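Putative sugar ABC transport system, substrate-binding protein (Bordetella parapertussis, PDB 5IX8) probably binds a sugar in the periplasm and delivers it to an ABC transporter. Local coordinates at residues K31-G36 / V255-L260; G58-Q63 / S81-S86; F116-D121 / R259-Y264. One frame throughout, in Å; residues are numbered along the deposited sequence. Where two conformers were deposited one is given.

Contact 1: residues K31-G36 / V255-L260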
ATOM      1  N   LYS A  31      -0.022  -9.000   1.480  1.00 13.75           N
ATOM      2  CA  LYS A  31       0.422 -10.369   1.230  1.00 12.74           C
ATOM      3  C   LYS A  31       1.689 -10.375   0.377  1.00 12.67           C
ATOM      4  O   LYS A  31       2.592 -11.187   0.601  1.00 13.38           O
ATOM      5  CB  LYS A  31      -0.714 -11.185   0.571  1.00 14.66           C
ATOM      6  CG  LYS A  31      -0.420 -12.669   0.523  1.00 15.93           C
ATOM      7  CD  LYS A  31      -1.432 -13.459  -0.348  1.00 17.85           C
ATOM      8  CE  LYS A  31      -2.812 -13.251   0.134  1.00 23.70           C
ATOM      9  NZ  LYS A  31      -3.847 -13.964  -0.679  1.00 26.45           N
ATOM     10  N   GLY A  32       1.783  -9.457  -0.595  1.00 12.84           N
ATOM     11  CA  GLY A  32       3.031  -9.279  -1.330  1.00 12.72           C
ATOM     12  C   GLY A  32       4.203  -8.895  -0.442  1.00 12.01           C
ATOM     13  O   GLY A  32       5.313  -9.428  -0.580  1.00 12.80           O
ATOM     14  N   ILE A  33       3.996  -7.927   0.448  1.00 11.99           N
ATOM     15  CA  ILE A  33       5.067  -7.567   1.369  1.00 12.07           C
ATOM     16  C   ILE A  33       5.516  -8.787   2.161  1.00 11.80           C
ATOM     17  O   ILE A  33       6.722  -9.074   2.268  1.00 11.43           O
ATOM     18  CB  ILE A  33       4.622  -6.430   2.300  1.00 13.67           C
ATOM     19  CG1 ILE A  33       4.286  -5.185   1.484  1.00 13.40           C
ATOM     20  CG2 ILE A  33       5.702  -6.198   3.347  1.00 14.19           C
ATOM     21  CD1 ILE A  33       3.709  -4.082   2.335  1.00 13.99           C
ATOM     22  N   ALA A  34       4.552  -9.544   2.697  1.00 12.82           N
ATOM     23  CA  ALA A  34       4.884 -10.731   3.488  1.00 12.78           C
ATOM     24  C   ALA A  34       5.639 -11.758   2.652  1.00 13.10           C
ATOM     25  O   ALA A  34       6.649 -12.297   3.108  1.00 13.64           O
ATOM     26  CB  ALA A  34       3.624 -11.360   4.085  1.00 12.57           C
ATOM     27  N   TYR A  35       5.186 -12.004   1.409  1.00 11.75           N
ATOM     28  CA  TYR A  35       5.911 -12.903   0.510  1.00 12.11           C
ATOM     29  C   TYR A  35       7.338 -12.398   0.249  1.00 11.99           C
ATOM     30  O   TYR A  35       8.303 -13.177   0.271  1.00 12.31           O
ATOM     31  CB  TYR A  35       5.160 -13.064  -0.819  1.00 12.94           C
ATOM     32  CG  TYR A  35       6.028 -13.784  -1.808  1.00 13.86           C
ATOM     33  CD1 TYR A  35       6.274 -15.152  -1.666  1.00 13.99           C
ATOM     34  CD2 TYR A  35       6.656 -13.095  -2.855  1.00 15.65           C
ATOM     35  CE1 TYR A  35       7.135 -15.802  -2.540  1.00 15.28           C
ATOM     36  CE2 TYR A  35       7.514 -13.744  -3.735  1.00 15.16           C
ATOM     37  CZ  TYR A  35       7.733 -15.114  -3.571  1.00 17.08           C
ATOM     38  OH  TYR A  35       8.552 -15.818  -4.433  1.00 20.65           O
ATOM     39  N   GLY A  36       7.489 -11.097  -0.044  1.00 11.64           N
ATOM     40  CA  GLY A  36       8.822 -10.568  -0.329  1.00 10.17           C
ATOM     41  C   GLY A  36       9.747 -10.735   0.852  1.00  9.81           C
ATOM     42  O   GLY A  36      10.920 -11.095   0.693  1.00 11.47           O
ATOM     43  N   VAL A 255       5.885  -6.915  -3.184  1.00 11.99           N
ATOM     44  CA  VAL A 255       6.906  -7.955  -3.136  1.00 11.20           C
ATOM     45  C   VAL A 255       8.277  -7.315  -3.048  1.00 10.16           C
ATOM     46  O   VAL A 255       9.083  -7.680  -2.196  1.00 11.59           O
ATOM     47  CB  VAL A 255       6.810  -8.886  -4.356  1.00 13.26           C
ATOM     48  CG1 VAL A 255       8.016  -9.826  -4.400  1.00 14.91           C
ATOM     49  CG2 VAL A 255       5.515  -9.697  -4.321  1.00 13.16           C
ATOM     50  N   ILE A 256       8.551  -6.314  -3.891  1.00 11.13           N
ATOM     51  CA  ILE A 256       9.890  -5.712  -3.815  1.00 11.44           C
ATOM     52  C   ILE A 256      10.066  -4.958  -2.489  1.00 11.27           C
ATOM     53  O   ILE A 256      11.177  -4.931  -1.929  1.00 11.56           O
ATOM     54  CB  ILE A 256      10.215  -4.841  -5.054  1.00 14.22           C
ATOM     55  CG1 ILE A 256      11.732  -4.561  -5.077  1.00 16.13           C
ATOM     56  CG2 ILE A 256       9.433  -3.532  -5.066  1.00 14.63           C
ATOM     57  CD1 ILE A 256      12.256  -3.926  -6.333  1.00 16.24           C
HETATM   58  N   MSE A 257       8.986  -4.398  -1.925  1.00 10.37           N
HETATM   59  CA  MSE A 257       9.113  -3.704  -0.645  1.00 12.00           C
HETATM   60  C   MSE A 257       9.553  -4.680   0.426  1.00 11.74           C
HETATM   61  O   MSE A 257      10.427  -4.358   1.244  1.00 11.88           O
HETATM   62  CB  MSE A 257       7.809  -3.049  -0.213  1.00 13.64           C
HETATM   63  CG  MSE A 257       7.348  -1.933  -1.110  1.00 14.76           C
HETATM   64 SE   MSE A 257       5.592  -1.246  -0.491  0.62 17.18          SE
HETATM   65  CE  MSE A 257       5.051  -0.495  -2.177  1.00 19.41           C
ATOM     66  N   GLY A 258       8.972  -5.888   0.399  1.00 11.40           N
ATOM     67  CA  GLY A 258       9.361  -6.908   1.368  1.00 10.86           C
ATOM     68  C   GLY A 258      10.811  -7.332   1.214  1.00 10.94           C
ATOM     69  O   GLY A 258      11.525  -7.491   2.200  1.00 10.70           O
ATOM     70  N   ARG A 259      11.258  -7.540  -0.030  1.00 10.52           N
ATOM     71  CA  ARG A 259      12.659  -7.897  -0.253  1.00 11.14           C
ATOM     72  C   ARG A 259      13.576  -6.804   0.246  1.00 11.42           C
ATOM     73  O   ARG A 259      14.629  -7.079   0.848  1.00 11.28           O
ATOM     74  CB  ARG A 259      12.920  -8.151  -1.733  1.00 10.70           C
ATOM     75  CG  ARG A 259      12.074  -9.248  -2.342  1.00 10.37           C
ATOM     76  CD  ARG A 259      12.667  -9.624  -3.717  1.00 11.20           C
ATOM     77  NE  ARG A 259      11.849 -10.626  -4.375  1.00 12.32           N
ATOM     78  CZ  ARG A 259      11.829 -11.912  -4.029  1.00 13.12           C
ATOM     79  NH1 ARG A 259      12.638 -12.376  -3.056  1.00 13.59           N
ATOM     80  NH2 ARG A 259      11.005 -12.734  -4.671  1.00 15.10           N
ATOM     81  N   LEU A 260      13.226  -5.555  -0.053  1.00 10.88           N
ATOM     82  CA  LEU A 260      14.050  -4.450   0.400  1.00 10.45           C
ATOM     83  C   LEU A 260      14.094  -4.364   1.916  1.00  9.51           C
ATOM     84  O   LEU A 260      15.135  -4.062   2.478  1.00  9.79           O
ATOM     85  CB  LEU A 260      13.542  -3.140  -0.193  1.00 11.80           C
ATOM     86  CG  LEU A 260      13.710  -3.018  -1.695  1.00 12.55           C
ATOM     87  CD1 LEU A 260      12.916  -1.821  -2.232  1.00 14.08           C
ATOM     88  CD2 LEU A 260      15.196  -2.910  -2.095  1.00 12.80           C
TER

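Contact 2: residues G58-Q63 / S81-S86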
ATOM      1  N   GLY A  58      -8.347  -0.724  12.086  1.00 15.28           N
ATOM      2  CA  GLY A  58      -8.868  -0.425  13.409  1.00 15.21           C
ATOM      3  C   GLY A  58      -8.545  -1.446  14.484  1.00 16.78           C
ATOM      4  O   GLY A  58      -8.773  -1.152  15.666  1.00 18.29           O
ATOM      5  N   ASN A  59      -8.020  -2.628  14.118  1.00 17.69           N
ATOM      6  CA  ASN A  59      -7.670  -3.672  15.083  1.00 17.56           C
ATOM      7  C   ASN A  59      -6.307  -3.392  15.714  1.00 17.14           C
ATOM      8  O   ASN A  59      -5.349  -4.160  15.610  1.00 18.40           O
ATOM      9  CB  ASN A  59      -7.693  -5.045  14.416  1.00 18.42           C
ATOM     10  CG  ASN A  59      -9.094  -5.593  14.300  1.00 20.91           C
ATOM     11  OD1 ASN A  59     -10.063  -4.883  14.623  1.00 22.79           O
ATOM     12  ND2 ASN A  59      -9.224  -6.846  13.866  1.00 20.83           N
ATOM     13  N   VAL A  60      -6.243  -2.256  16.406  1.00 17.48           N
ATOM     14  CA  VAL A  60      -4.976  -1.772  16.918  1.00 18.46           C
ATOM     15  C   VAL A  60      -4.518  -2.591  18.129  1.00 18.59           C
ATOM     16  O   VAL A  60      -3.338  -2.942  18.237  1.00 17.85           O
ATOM     17  CB  VAL A  60      -5.131  -0.271  17.211  1.00 19.91           C
ATOM     18  CG1 VAL A  60      -3.950   0.251  17.923  1.00 22.31           C
ATOM     19  CG2 VAL A  60      -5.296   0.478  15.901  1.00 19.33           C
ATOM     20  N   GLN A  61      -5.441  -2.936  19.041  1.00 19.11           N
ATOM     21  CA  GLN A  61      -5.061  -3.722  20.218  1.00 20.64           C
ATOM     22  C   GLN A  61      -4.502  -5.083  19.825  1.00 19.95           C
ATOM     23  O   GLN A  61      -3.536  -5.570  20.435  1.00 19.72           O
ATOM     24  CB  GLN A  61      -6.265  -3.871  21.150  1.00 24.18           C
ATOM     25  CG  GLN A  61      -6.632  -2.559  21.875  1.00 28.07           C
ATOM     26  CD  GLN A  61      -5.520  -2.086  22.820  1.00 31.12           C
ATOM     27  OE1 GLN A  61      -4.815  -2.902  23.431  1.00 32.19           O
ATOM     28  NE2 GLN A  61      -5.345  -0.771  22.926  1.00 32.06           N
ATOM     29  N   GLN A  62      -5.084  -5.708  18.792  1.00 20.37           N
ATOM     30  CA  GLN A  62      -4.559  -6.973  18.289  1.00 22.28           C
ATOM     31  C   GLN A  62      -3.098  -6.837  17.893  1.00 20.64           C
ATOM     32  O   GLN A  62      -2.275  -7.708  18.203  1.00 21.36           O
ATOM     33  CB  GLN A  62      -5.389  -7.446  17.092  1.00 24.94           C
ATOM     34  CG  GLN A  62      -6.802  -7.924  17.445  1.00 27.36           C
ATOM     35  CD  GLN A  62      -7.861  -6.802  17.535  1.00 28.98           C
ATOM     36  OE1 GLN A  62      -7.557  -5.616  17.691  1.00 27.82           O
ATOM     37  NE2 GLN A  62      -9.128  -7.205  17.443  1.00 31.27           N
ATOM     38  N   GLN A  63      -2.748  -5.733  17.226  1.00 18.59           N
ATOM     39  CA  GLN A  63      -1.364  -5.552  16.803  1.00 17.09           C
ATOM     40  C   GLN A  63      -0.460  -5.206  17.970  1.00 16.48           C
ATOM     41  O   GLN A  63       0.697  -5.626  17.987  1.00 17.16           O
ATOM     42  CB  GLN A  63      -1.261  -4.479  15.721  1.00 18.25           C
ATOM     43  CG  GLN A  63      -1.571  -5.007  14.387  1.00 17.63           C
ATOM     44  CD  GLN A  63      -1.180  -4.062  13.284  1.00 14.80           C
ATOM     45  OE1 GLN A  63      -1.434  -2.852  13.348  1.00 13.95           O
ATOM     46  NE2 GLN A  63      -0.578  -4.606  12.258  1.00 14.67           N
ATOM     47  N   SER A  81       2.947  -2.985   9.398  1.00 12.65           N
ATOM     48  CA  SER A  81       1.966  -2.237   8.604  1.00 12.89           C
ATOM     49  C   SER A  81       0.770  -2.013   9.508  1.00 13.04           C
ATOM     50  O   SER A  81       0.061  -2.980   9.815  1.00 13.44           O
ATOM     51  CB  SER A  81       1.540  -3.008   7.354  1.00 12.93           C
ATOM     52  OG  SER A  81       2.629  -3.289   6.503  1.00 13.10           O
ATOM     53  N   PRO A  82       0.500  -0.791   9.957  1.00 13.11           N
ATOM     54  CA  PRO A  82      -0.433  -0.604  11.077  1.00 12.72           C
ATOM     55  C   PRO A  82      -1.896  -0.543  10.655  1.00 12.78           C
ATOM     56  O   PRO A  82      -2.247  -0.097   9.564  1.00 14.29           O
ATOM     57  CB  PRO A  82       0.017   0.742  11.668  1.00 12.69           C
ATOM     58  CG  PRO A  82       0.454   1.516  10.437  1.00 12.75           C
ATOM     59  CD  PRO A  82       1.136   0.476   9.540  1.00 13.66           C
ATOM     60  N   ALA A  83      -2.755  -0.971  11.570  1.00 12.93           N
ATOM     61  CA  ALA A  83      -4.199  -0.934  11.347  1.00 13.18           C
ATOM     62  C   ALA A  83      -4.805   0.448  11.576  1.00 12.61           C
ATOM     63  O   ALA A  83      -6.009   0.633  11.360  1.00 13.28           O
ATOM     64  CB  ALA A  83      -4.897  -1.952  12.243  1.00 13.32           C
ATOM     65  N   ALA A  84      -4.016   1.396  12.041  1.00 12.27           N
ATOM     66  CA  ALA A  84      -4.418   2.788  12.159  1.00 12.72           C
ATOM     67  C   ALA A  84      -3.145   3.607  12.131  1.00 11.47           C
ATOM     68  O   ALA A  84      -2.069   3.107  12.470  1.00 13.45           O
ATOM     69  CB  ALA A  84      -5.169   3.068  13.459  1.00 14.24           C
ATOM     70  N   TYR A  85      -3.276   4.883  11.757  1.00 10.52           N
ATOM     71  CA  TYR A  85      -2.087   5.730  11.662  1.00 10.78           C
ATOM     72  C   TYR A  85      -1.503   6.002  13.040  1.00 11.66           C
ATOM     73  O   TYR A  85      -0.286   5.891  13.242  1.00 11.78           O
ATOM     74  CB  TYR A  85      -2.420   7.043  10.966  1.00 11.91           C
ATOM     75  CG  TYR A  85      -1.231   7.977  10.744  1.00 12.07           C
ATOM     76  CD1 TYR A  85      -0.084   7.552  10.034  1.00 11.90           C
ATOM     77  CD2 TYR A  85      -1.276   9.301  11.182  1.00 11.58           C
ATOM     78  CE1 TYR A  85       0.989   8.429   9.772  1.00 12.30           C
ATOM     79  CE2 TYR A  85      -0.233  10.168  10.919  1.00 11.21           C
ATOM     80  CZ  TYR A  85       0.910   9.733  10.223  1.00 12.58           C
ATOM     81  OH  TYR A  85       1.921  10.628   9.991  1.00 13.12           O
ATOM     82  N   SER A  86      -2.355   6.361  13.995  1.00 12.66           N
ATOM     83  CA  SER A  86      -1.926   6.852  15.300  1.00 13.44           C
ATOM     84  C   SER A  86      -2.098   5.801  16.389  1.00 14.42           C
ATOM     85  O   SER A  86      -2.922   4.886  16.292  1.00 15.78           O
ATOM     86  CB  SER A  86      -2.688   8.132  15.679  1.00 14.81           C
ATOM     87  OG  SER A  86      -2.376   9.192  14.775  1.00 16.33           O
TER

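Contact 3: residues F116-D121 / R259-Y264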
ATOM      1  N   PHE A 116      13.368   2.761  10.372  1.00 12.04           N
ATOM      2  CA  PHE A 116      13.265   3.200   8.984  1.00 11.75           C
ATOM      3  C   PHE A 116      12.046   2.525   8.382  1.00 11.96           C
ATOM      4  O   PHE A 116      11.439   1.636   8.983  1.00 11.73           O
ATOM      5  CB  PHE A 116      14.527   2.881   8.144  1.00 12.60           C
ATOM      6  CG  PHE A 116      14.796   1.405   7.985  1.00 12.44           C
ATOM      7  CD1 PHE A 116      15.546   0.717   8.934  1.00 12.35           C
ATOM      8  CD2 PHE A 116      14.254   0.696   6.922  1.00 12.94           C
ATOM      9  CE1 PHE A 116      15.779  -0.665   8.792  1.00 12.73           C
ATOM     10  CE2 PHE A 116      14.516  -0.656   6.758  1.00 13.24           C
ATOM     11  CZ  PHE A 116      15.255  -1.346   7.700  1.00 12.73           C
ATOM     12  N   GLY A 117      11.693   2.965   7.179  1.00 10.69           N
ATOM     13  CA  GLY A 117      10.569   2.398   6.472  1.00  9.70           C
ATOM     14  C   GLY A 117      10.899   2.108   5.020  1.00 10.64           C
ATOM     15  O   GLY A 117      11.858   2.635   4.452  1.00 12.28           O
ATOM     16  N   VAL A 118      10.087   1.237   4.426  1.00 11.15           N
ATOM     17  CA  VAL A 118      10.130   0.981   2.993  1.00 10.84           C
ATOM     18  C   VAL A 118       8.693   1.044   2.539  1.00 11.23           C
ATOM     19  O   VAL A 118       7.873   0.229   2.982  1.00 12.10           O
ATOM     20  CB  VAL A 118      10.737  -0.393   2.642  1.00 10.92           C
ATOM     21  CG1 VAL A 118      10.651  -0.610   1.147  1.00 12.64           C
ATOM     22  CG2 VAL A 118      12.203  -0.511   3.116  1.00 11.04           C
ATOM     23  N   LEU A 119       8.372   2.019   1.690  1.00 10.65           N
ATOM     24  CA  LEU A 119       6.967   2.166   1.287  1.00 10.82           C
ATOM     25  C   LEU A 119       6.928   2.861  -0.066  1.00 11.79           C
ATOM     26  O   LEU A 119       7.763   2.565  -0.920  1.00 13.17           O
ATOM     27  CB  LEU A 119       6.160   2.887   2.383  1.00 12.89           C
ATOM     28  CG  LEU A 119       6.591   4.275   2.902  1.00 14.23           C
ATOM     29  CD1 LEU A 119       5.355   4.969   3.489  1.00 14.38           C
ATOM     30  CD2 LEU A 119       7.666   4.210   3.978  1.00 15.75           C
ATOM     31  N   GLN A 120       5.889   3.658  -0.310  0.54 13.21           N
ATOM     32  CA  GLN A 120       5.805   4.509  -1.491  0.54 13.38           C
ATOM     33  C   GLN A 120       5.216   5.841  -1.077  0.54 13.20           C
ATOM     34  O   GLN A 120       4.696   5.991   0.032  0.54 13.98           O
ATOM     35  CB  GLN A 120       4.947   3.903  -2.609  0.54 14.42           C
ATOM     36  CG  GLN A 120       5.605   2.796  -3.402  0.54 14.35           C
ATOM     37  CD  GLN A 120       4.740   2.327  -4.565  0.54 13.66           C
ATOM     38  OE1 GLN A 120       3.563   2.079  -4.401  0.54 15.12           O
ATOM     39  NE2 GLN A 120       5.322   2.231  -5.739  0.54 10.71           N
ATOM     40  N   ASP A 121       5.279   6.806  -1.995  1.00 12.20           N
ATOM     41  CA  ASP A 121       4.800   8.162  -1.744  1.00 11.97           C
ATOM     42  C   ASP A 121       3.304   8.199  -2.045  1.00 12.74           C
ATOM     43  O   ASP A 121       2.898   8.248  -3.206  1.00 13.46           O
ATOM     44  CB  ASP A 121       5.569   9.139  -2.632  1.00 14.80           C
ATOM     45  CG  ASP A 121       5.249  10.577  -2.355  1.00 18.85           C
ATOM     46  OD1 ASP A 121       4.129  10.881  -1.889  1.00 19.99           O
ATOM     47  OD2 ASP A 121       6.140  11.425  -2.614  1.00 22.17           O
ATOM     48  N   ARG A 259      11.258  -7.540  -0.030  1.00 10.52           N
ATOM     49  CA  ARG A 259      12.659  -7.897  -0.253  1.00 11.14           C
ATOM     50  C   ARG A 259      13.576  -6.804   0.246  1.00 11.42           C
ATOM     51  O   ARG A 259      14.629  -7.079   0.848  1.00 11.28           O
ATOM     52  CB  ARG A 259      12.920  -8.151  -1.733  1.00 10.70           C
ATOM     53  CG  ARG A 259      12.074  -9.248  -2.342  1.00 10.37           C
ATOM     54  CD  ARG A 259      12.667  -9.624  -3.717  1.00 11.20           C
ATOM     55  NE  ARG A 259      11.849 -10.626  -4.375  1.00 12.32           N
ATOM     56  CZ  ARG A 259      11.829 -11.912  -4.029  1.00 13.12           C
ATOM     57  NH1 ARG A 259      12.638 -12.376  -3.056  1.00 13.59           N
ATOM     58  NH2 ARG A 259      11.005 -12.734  -4.671  1.00 15.10           N
ATOM     59  N   LEU A 260      13.226  -5.555  -0.053  1.00 10.88           N
ATOM     60  CA  LEU A 260      14.050  -4.450   0.400  1.00 10.45           C
ATOM     61  C   LEU A 260      14.094  -4.364   1.916  1.00  9.51           C
ATOM     62  O   LEU A 260      15.135  -4.062   2.478  1.00  9.79           O
ATOM     63  CB  LEU A 260      13.542  -3.140  -0.193  1.00 11.80           C
ATOM     64  CG  LEU A 260      13.710  -3.018  -1.695  1.00 12.55           C
ATOM     65  CD1 LEU A 260      12.916  -1.821  -2.232  1.00 14.08           C
ATOM     66  CD2 LEU A 260      15.196  -2.910  -2.095  1.00 12.80           C
ATOM     67  N   ILE A 261      12.985  -4.631   2.597  1.00  9.92           N
ATOM     68  CA  ILE A 261      13.022  -4.617   4.063  1.00 10.13           C
ATOM     69  C   ILE A 261      14.091  -5.567   4.596  1.00 10.90           C
ATOM     70  O   ILE A 261      14.852  -5.232   5.515  1.00 11.03           O
ATOM     71  CB  ILE A 261      11.617  -4.941   4.611  1.00 10.04           C
ATOM     72  CG1 ILE A 261      10.726  -3.678   4.437  1.00 10.77           C
ATOM     73  CG2 ILE A 261      11.694  -5.392   6.059  1.00 12.50           C
ATOM     74  CD1 ILE A 261       9.231  -3.968   4.531  1.00 12.48           C
ATOM     75  N   VAL A 262      14.175  -6.764   4.027  1.00  9.75           N
ATOM     76  CA  VAL A 262      15.192  -7.722   4.466  1.00  9.43           C
ATOM     77  C   VAL A 262      16.596  -7.197   4.176  1.00  8.84           C
ATOM     78  O   VAL A 262      17.504  -7.268   5.030  1.00  9.98           O
ATOM     79  CB  VAL A 262      14.949  -9.089   3.801  1.00  9.58           C
ATOM     80  CG1 VAL A 262      16.112 -10.051   4.071  1.00  9.98           C
ATOM     81  CG2 VAL A 262      13.635  -9.668   4.311  1.00  9.91           C
ATOM     82  N   GLN A 263      16.813  -6.683   2.955  1.00  9.51           N
ATOM     83  CA  GLN A 263      18.161  -6.237   2.601  1.00  9.86           C
ATOM     84  C   GLN A 263      18.591  -5.022   3.424  1.00 11.03           C
ATOM     85  O   GLN A 263      19.779  -4.885   3.768  1.00 11.73           O
ATOM     86  CB  GLN A 263      18.241  -5.933   1.101  1.00 10.08           C
ATOM     87  CG  GLN A 263      18.154  -7.224   0.264  1.00 12.45           C
ATOM     88  CD  GLN A 263      19.382  -8.098   0.477  1.00 14.78           C
ATOM     89  OE1 GLN A 263      20.450  -7.593   0.796  1.00 13.91           O
ATOM     90  NE2 GLN A 263      19.233  -9.413   0.326  1.00 16.91           N
ATOM     91  N   TYR A 264      17.644  -4.130   3.739  1.00 10.76           N
ATOM     92  CA  TYR A 264      17.955  -2.980   4.583  1.00 10.46           C
ATOM     93  C   TYR A 264      18.218  -3.416   6.017  1.00 10.54           C
ATOM     94  O   TYR A 264      19.141  -2.891   6.677  1.00 11.07           O
ATOM     95  CB  TYR A 264      16.801  -1.954   4.559  1.00  9.91           C
ATOM     96  CG  TYR A 264      16.765  -0.999   3.374  1.00 10.83           C
ATOM     97  CD1 TYR A 264      16.730  -1.474   2.052  1.00 10.62           C
ATOM     98  CD2 TYR A 264      16.761   0.383   3.588  1.00 10.49           C
ATOM     99  CE1 TYR A 264      16.714  -0.598   0.988  1.00 11.63           C
ATOM    100  CE2 TYR A 264      16.731   1.291   2.522  1.00 11.77           C
ATOM    101  CZ  TYR A 264      16.712   0.798   1.232  1.00 12.97           C
ATOM    102  OH  TYR A 264      16.682   1.686   0.180  1.00 13.52           O
TER

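Contact 1: residues K31-G36 / V255-L260
Gly36 and Gly258 bring the two helices to within 6.3 Å, axis to axis. The crossing angle is -39°, and the two CA atoms, Gly36 CA and Gly258 CA, lie just 4.1 Å apart. At this tight end backbone lies on backbone. A CB on Gly36 would run into Val255 O, and one on Gly258 into Ile33 O, so the bare glycines are what allow the approach. Three CA-H...O contacts fill the seam: Val255 CA to Gly32 O, Gly258 CA to Ile33 O and, in the other direction, Gly36 CA to Val255 O at 3.4 Å. Gly32 and Gly36, four apart, form a GxxxG pattern, and the crossing and CA-H...O contacts are the geometry known from GxxxG helix pairs.

Away from the seam the packing loosens. On one flank Ile33 CD1 only just touches the selenium of Met257, a selenomethionine, at 4.4 Å. On the other flank, where Tyr35 is partly exposed, its CG is anti to the backbone N (chi1 170°), which swings the ring alongside the partner helix; CG1 of Val255 meets it at the edge, 3.9 Å from CD2. Arg259 runs beside Tyr35 in the same direction, its guanidinium nearly perpendicular to the ring, and NH1 forms salt bridges with Asp39 and Glu40.

Trp316 meets Tyr35 edge-to-face, while Met257 rests on Val118, so helix 254-270 packs on both helix 28-43 and strand 116-119.

Contact 2: residues G58-Q63 / S81-S86
The carboxamide of Gln63 grips the loop backbone with both ends. NE2 donates to Ser81 O at 3.0 Å, an almost straight bond (173° at the hydrogen) with the acceptor lying in the amide plane, and OE1 accepts from Ala83 N at 2.9 Å along a more bent path. The two bonds straddle Pro82, whose CA sits 3.3 Å from OE1. A chain extended beyond CG (chi2 -167°) carries the amide out from the first turn of helix 60-73. The third strong bond is backbone to backbone: Gly58 N gives its hydrogen to Ala83 O at 2.8 Å, approaching from above the carbonyl plane. Ala83 is thus held at both its N-H and its carbonyl.

Between these bonds the methyl of Ala83 points at the helix start and lies 3.7 Å from Asn59 N. Further out, on the partly exposed side, Val60 CG2 meets Ala84 CB tip to tip at 3.6 Å. Asn59, in the N-cap position at the centre of an inverse gamma turn, sends ND2 to Ala54 O instead of capping the helix.

Gln63 NE2 also bonds Thr21 OG1, and the hydroxyl of Tyr88 joins Ala83 N and, weakly, Gln63 OE1. With both ends of its amide engaged, Gln63 has its flip state well determined. The loop leaves the C-terminal end of strand 77-80 in the parallel sheet, and a glutamine bridging backbone C=O and N-H across a proline pins this strand-to-helix connection of the periplasmic binding protein domain. One buried polar side chain, with Gly58 N, thus helps hold the backbone from Ser81 to Ala83.

Contact 3: residues F116-D121 / R259-Y264
Phe116 and Tyr264 meet obliquely, ring planes 33° apart and centroids 5.8 Å from each other, which is neither a stack nor an edge-to-face pair. The phenylalanine takes the crowded rotamer, CG between backbone N and carbonyl carbon (chi1 64°), and so lays its ring toward the helix. The closest touch is not ring to ring: CE2 of Phe116 presses on CB of Tyr264 at 3.4 Å, with CZ beside the same methylene at 3.6 Å. Tyr264 CD2 lies 4.0 Å from Phe116 CE2 and completes the pair. Tyr264 has CG anti to its own carbonyl carbon, and its hydroxyl is tied to Pro276 O.

Two residues further on, Val118 again points at the helix. Its methyls part company. CG2, anti to the carbonyl carbon, meets CG1 of Ile261 at 3.7 Å, the two side chains crossing obliquely; CG1, anti to the backbone N, reaches CB of Leu260 at 4.1 Å, where the side chains cross at about a right angle. Val118 is therefore set over neighbouring residues of one helical turn, while Phe116 covers the turn's far end at Tyr264.

The strand and helix run nearly antiparallel, at 155°, with 8.7 Å between axes: helix-on-sheet packing, as in the alpha/beta domains of periplasmic binding proteins. Ile103 of strand 101-105 touches both Phe116 and Ile261, and Phe289 of strand 288-290 touches Leu260 and Tyr264, so the helix spans several strands. Across the contact itself the chemistry is apolar: hydrocarbon shape fit joins these two elements, and the polar end of Tyr264 is satisfied by a backbone carbonyl beyond them.

Overall arrangement
From the N terminus, the first segment met is 31-36, on helix 28-43, whose partner 255-260 comes only after most of the chain has passed, so contact 1 closes the widest loop. Within that span contact 2 closes a short one, joining the start of helix 60-73 to the loop after strand 77-80. Strand 116-119 then follows, and contact 3 brings helix 254-270 back to it, ending on the same helix as contact 1. Contacts 1 and 3 touch, their centres 9 Å apart, where Met257 packs on Gln120; contact 2 lies about 20 Å from contact 1, centre to centre. Contacts 2 and 3 are in series, contact 2 closing before contact 3 opens.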